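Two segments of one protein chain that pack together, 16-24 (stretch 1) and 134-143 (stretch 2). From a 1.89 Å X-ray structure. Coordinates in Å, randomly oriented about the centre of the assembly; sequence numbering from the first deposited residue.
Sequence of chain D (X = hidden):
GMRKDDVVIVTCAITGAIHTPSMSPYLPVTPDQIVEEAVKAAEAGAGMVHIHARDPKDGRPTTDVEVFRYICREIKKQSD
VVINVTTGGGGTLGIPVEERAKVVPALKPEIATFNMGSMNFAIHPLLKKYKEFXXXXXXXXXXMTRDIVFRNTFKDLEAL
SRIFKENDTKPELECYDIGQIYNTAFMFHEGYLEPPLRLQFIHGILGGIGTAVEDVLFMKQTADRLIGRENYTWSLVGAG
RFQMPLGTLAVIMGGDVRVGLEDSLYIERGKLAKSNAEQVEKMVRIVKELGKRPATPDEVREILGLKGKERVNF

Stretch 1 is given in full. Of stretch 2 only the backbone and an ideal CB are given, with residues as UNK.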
# COMPACT_ATOMS: atom_id res chain seq x y z
N GLY D 16 -24.85 -13.26 -17.35
CA GLY D 16 -23.83 -14.15 -16.82
C GLY D 16 -24.20 -15.61 -16.79
O GLY D 16 -25.14 -16.08 -17.49
N ALA D 17 -23.44 -16.32 -15.95
CA ALA D 17 -23.53 -17.73 -15.75
C ALA D 17 -23.55 -18.12 -14.28
O ALA D 17 -23.65 -19.32 -13.95
CB ALA D 17 -22.37 -18.41 -16.47
N ILE D 18 -23.46 -17.14 -13.38
CA ILE D 18 -23.31 -17.44 -11.96
C ILE D 18 -24.68 -17.55 -11.31
O ILE D 18 -25.02 -18.59 -10.74
CB ILE D 18 -22.41 -16.41 -11.23
CG1 ILE D 18 -20.92 -16.63 -11.57
CG2 ILE D 18 -22.57 -16.53 -9.75
CD1 ILE D 18 -20.58 -17.60 -12.74
N HIS D 19 -25.47 -16.49 -11.43
CA HIS D 19 -26.82 -16.47 -10.89
C HIS D 19 -27.73 -17.44 -11.63
O HIS D 19 -27.55 -17.72 -12.80
CB HIS D 19 -27.39 -15.03 -10.86
CG HIS D 19 -26.57 -14.07 -10.06
ND1 HIS D 19 -26.13 -12.85 -10.56
CD2 HIS D 19 -26.07 -14.17 -8.80
CE1 HIS D 19 -25.42 -12.24 -9.63
NE2 HIS D 19 -25.37 -13.01 -8.56
N THR D 20 -28.69 -18.01 -10.92
CA THR D 20 -29.60 -18.95 -11.55
C THR D 20 -31.03 -18.39 -11.48
O THR D 20 -31.30 -17.55 -10.63
CB THR D 20 -29.50 -20.33 -10.94
OG1 THR D 20 -30.01 -20.34 -9.59
CG2 THR D 20 -28.03 -20.85 -10.96
N PRO D 21 -31.95 -18.84 -12.35
CA PRO D 21 -33.31 -18.28 -12.44
C PRO D 21 -34.07 -18.16 -11.16
O PRO D 21 -34.75 -17.15 -10.92
CB PRO D 21 -34.03 -19.28 -13.32
CG PRO D 21 -32.95 -19.73 -14.24
CD PRO D 21 -31.76 -19.89 -13.37
N SER D 22 -33.98 -19.20 -10.35
CA SER D 22 -34.73 -19.24 -9.11
C SER D 22 -34.24 -18.19 -8.12
O SER D 22 -34.94 -17.91 -7.14
CB SER D 22 -34.67 -20.65 -8.49
OG SER D 22 -35.23 -21.62 -9.39
N MSE D 23 -33.07 -17.59 -8.33
CA MSE D 23 -32.59 -16.59 -7.37
C MSE D 23 -33.29 -15.26 -7.55
O MSE D 23 -33.41 -14.50 -6.58
CB MSE D 23 -31.07 -16.39 -7.43
CG MSE D 23 -30.25 -17.66 -7.16
SE MSE D 23 -28.37 -17.37 -7.45
CE MSE D 23 -27.82 -19.22 -7.29
N SER D 24 -33.75 -14.96 -8.75
CA SER D 24 -34.47 -13.72 -8.98
C SER D 24 -35.31 -13.80 -10.23
O SER D 24 -34.85 -14.19 -11.30
CB SER D 24 -33.53 -12.54 -9.10
OG SER D 24 -34.24 -11.36 -9.49
N UNK D 134 -36.65 -23.82 -9.06
CA UNK D 134 -37.54 -24.25 -10.12
C UNK D 134 -36.97 -25.45 -10.86
O UNK D 134 -37.71 -26.35 -11.19
CB UNK D 134 -37.80 -23.10 -11.10
N UNK D 135 -35.66 -25.47 -11.13
CA UNK D 135 -35.11 -26.54 -11.95
C UNK D 135 -34.05 -27.36 -11.21
O UNK D 135 -33.23 -26.81 -10.45
CB UNK D 135 -34.51 -25.95 -13.23
N UNK D 136 -34.03 -28.66 -11.50
CA UNK D 136 -33.03 -29.56 -10.89
C UNK D 136 -31.59 -29.20 -11.27
O UNK D 136 -30.67 -29.47 -10.50
CB UNK D 136 -33.31 -31.01 -11.30
N UNK D 137 -31.39 -28.64 -12.45
CA UNK D 137 -30.05 -28.27 -12.87
C UNK D 137 -29.38 -27.23 -11.94
O UNK D 137 -28.14 -27.18 -11.84
CB UNK D 137 -30.11 -27.72 -14.30
N UNK D 138 -30.18 -26.39 -11.30
CA UNK D 138 -29.67 -25.25 -10.53
C UNK D 138 -28.81 -25.70 -9.33
O UNK D 138 -27.65 -25.35 -9.27
CB UNK D 138 -30.84 -24.39 -10.04
N UNK D 139 -29.36 -26.51 -8.40
CA UNK D 139 -28.50 -26.85 -7.27
C UNK D 139 -27.36 -27.79 -7.68
O UNK D 139 -26.27 -27.76 -7.10
CB UNK D 139 -29.33 -27.49 -6.16
N UNK D 140 -27.59 -28.61 -8.67
CA UNK D 140 -26.51 -29.43 -9.22
C UNK D 140 -25.33 -28.57 -9.75
O UNK D 140 -24.15 -28.84 -9.43
CB UNK D 140 -27.06 -30.31 -10.34
N UNK D 141 -25.65 -27.55 -10.53
CA UNK D 141 -24.66 -26.62 -11.03
C UNK D 141 -23.86 -25.95 -9.90
O UNK D 141 -22.62 -25.89 -9.93
CB UNK D 141 -25.35 -25.56 -11.89
N UNK D 142 -24.56 -25.46 -8.91
CA UNK D 142 -23.91 -24.75 -7.83
C UNK D 142 -22.95 -25.70 -7.05
O UNK D 142 -21.81 -25.34 -6.77
CB UNK D 142 -24.96 -24.15 -6.90
N UNK D 143 -23.43 -26.90 -6.73
CA UNK D 143 -22.60 -27.92 -6.08
C UNK D 143 -21.36 -28.30 -6.86
O UNK D 143 -20.28 -28.46 -6.28
CB UNK D 143 -23.43 -29.18 -5.83

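At position 134 the ideal CB points toward stretch 1 and lies 3.4 Å from Ser-22 OG, while the backbone N of 134 lies 2.6 Å from the same OG. The main chain thus already uses the serine as an acceptor, and the side chain needs only to continue past it; many residues could do so. The deposited Lys-134 starts toward stretch 1, but its extended chain leads away.

The CB of 135 points sideways, with nothing of stretch 1 within 5.5 Å. Only a long side chain could return to the partner, where the ring of Pro-21 offers an apolar surface. Tyr-135 does so, its ring edge meeting Pro-21, Tyr-135 CE2 lying 4.4 Å from Pro-21 CB. Tyr-135 OH also accepts a weak hydrogen bond from Lys-134 NZ (3.4 Å).

Position 136 is out of reach and sets no demand from this side; it is Asp-136. At 137 the CB again points sideways, with nothing of stretch 1 within 5.5 Å, so a small residue would leave Pro-21 and the methyl of Thr-20 untouched, whereas a large apolar or aromatic one could cover them. Trp-137, with chi1 in p, brings CZ2 to 3.5 Å from Pro-21 CD and CH2 to 3.9 Å from Thr-20 CG2.

Position 138 is the most telling. Its CB points toward stretch 1, 4.2 Å from Thr-20 OG1 and 5.2 Å from Ser-22 OG, and the amide of Ser-22 lies beyond. Two hydroxyls and an NH call for an acceptor on a side chain of some length: glutamate, or perhaps glutamine. Glu-138 OE1 accepts from Thr-20 OG1 (2.7 Å) and Ser-22 N (2.9 Å), and Glu-138 OE2 from Ser-22 OG (2.5 Å). Glu-138 OE2 also accepts from Tyr-135 N (3.0 Å), so one carboxylate ties the 3-10 segment to the approach to the helix.

Position 139 points away, and its phi of -70° is compatible with the deposited Pro-139. Position 140, out of reach, is Glu-140.

At 141 the CB points toward stretch 1, 5.5 Å from Thr-20 CG2, with the free-looking carbonyl of Ala-17 farther off. A long side chain ending in a donor would suit. Tyr-141 sets its ring edge against Thr-20 (CD2 to CG2, 4.0 Å) and places OH a very short 2.5 Å from Ala-17 O.

The sideways CB of 142 would suit a branched or flexible apolar chain able to reach selenomethionine 23. Leu-142 CD1 packs 3.7 Å from Met-23 CE, and its CD2 lies 4.1 Å from Thr-20 CG2. Position 143, Glu-143, is out of reach.

Stretch 2 134-143: KYDWEPEYLE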
# COMPACT_ATOMS: atom_id res chain seq x y z
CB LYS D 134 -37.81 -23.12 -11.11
CG LYS D 134 -38.99 -23.42 -12.11
CD LYS D 134 -39.32 -22.16 -12.96
CE LYS D 134 -40.74 -22.18 -13.50
NZ LYS D 134 -40.87 -22.97 -14.75
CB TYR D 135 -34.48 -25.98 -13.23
CG TYR D 135 -35.38 -25.12 -14.06
CD1 TYR D 135 -36.36 -25.68 -14.88
CD2 TYR D 135 -35.27 -23.74 -14.02
CE1 TYR D 135 -37.20 -24.85 -15.64
CE2 TYR D 135 -36.10 -22.92 -14.77
CZ TYR D 135 -37.05 -23.49 -15.58
OH TYR D 135 -37.86 -22.67 -16.32
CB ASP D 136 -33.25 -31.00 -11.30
CG ASP D 136 -34.50 -31.62 -10.67
OD1 ASP D 136 -35.12 -31.03 -9.78
OD2 ASP D 136 -34.85 -32.72 -11.12
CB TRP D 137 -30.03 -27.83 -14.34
CG TRP D 137 -30.56 -26.45 -14.59
CD1 TRP D 137 -31.77 -26.12 -15.15
CD2 TRP D 137 -29.87 -25.21 -14.39
NE1 TRP D 137 -31.91 -24.75 -15.24
CE2 TRP D 137 -30.75 -24.17 -14.81
CE3 TRP D 137 -28.61 -24.88 -13.91
CZ2 TRP D 137 -30.40 -22.83 -14.74
CZ3 TRP D 137 -28.27 -23.53 -13.82
CH2 TRP D 137 -29.16 -22.53 -14.25
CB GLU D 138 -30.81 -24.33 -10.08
CG GLU D 138 -31.53 -23.60 -11.24
CD GLU D 138 -32.64 -22.68 -10.74
OE1 GLU D 138 -32.35 -21.56 -10.26
OE2 GLU D 138 -33.79 -23.10 -10.80
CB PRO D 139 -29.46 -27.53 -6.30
CG PRO D 139 -30.57 -28.05 -7.14
CD PRO D 139 -30.72 -27.03 -8.22
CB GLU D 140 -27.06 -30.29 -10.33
CG GLU D 140 -25.96 -31.09 -11.00
CD GLU D 140 -26.47 -32.36 -11.67
OE1 GLU D 140 -27.70 -32.46 -11.89
OE2 GLU D 140 -25.62 -33.25 -11.98
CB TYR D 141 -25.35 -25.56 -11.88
CG TYR D 141 -24.48 -24.39 -12.24
CD1 TYR D 141 -23.33 -24.56 -13.01
CD2 TYR D 141 -24.80 -23.12 -11.80
CE1 TYR D 141 -22.52 -23.47 -13.34
CE2 TYR D 141 -24.01 -22.03 -12.12
CZ TYR D 141 -22.88 -22.20 -12.88
OH TYR D 141 -22.11 -21.10 -13.18
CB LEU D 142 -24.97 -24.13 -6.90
CG LEU D 142 -25.96 -23.10 -7.48
CD1 LEU D 142 -26.94 -22.71 -6.37
CD2 LEU D 142 -25.24 -21.86 -8.07
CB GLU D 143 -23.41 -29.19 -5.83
CG GLU D 143 -22.61 -30.32 -5.18
CD GLU D 143 -21.85 -29.92 -3.89
OE1 GLU D 143 -22.31 -29.02 -3.13
OE2 GLU D 143 -20.76 -30.50 -3.66
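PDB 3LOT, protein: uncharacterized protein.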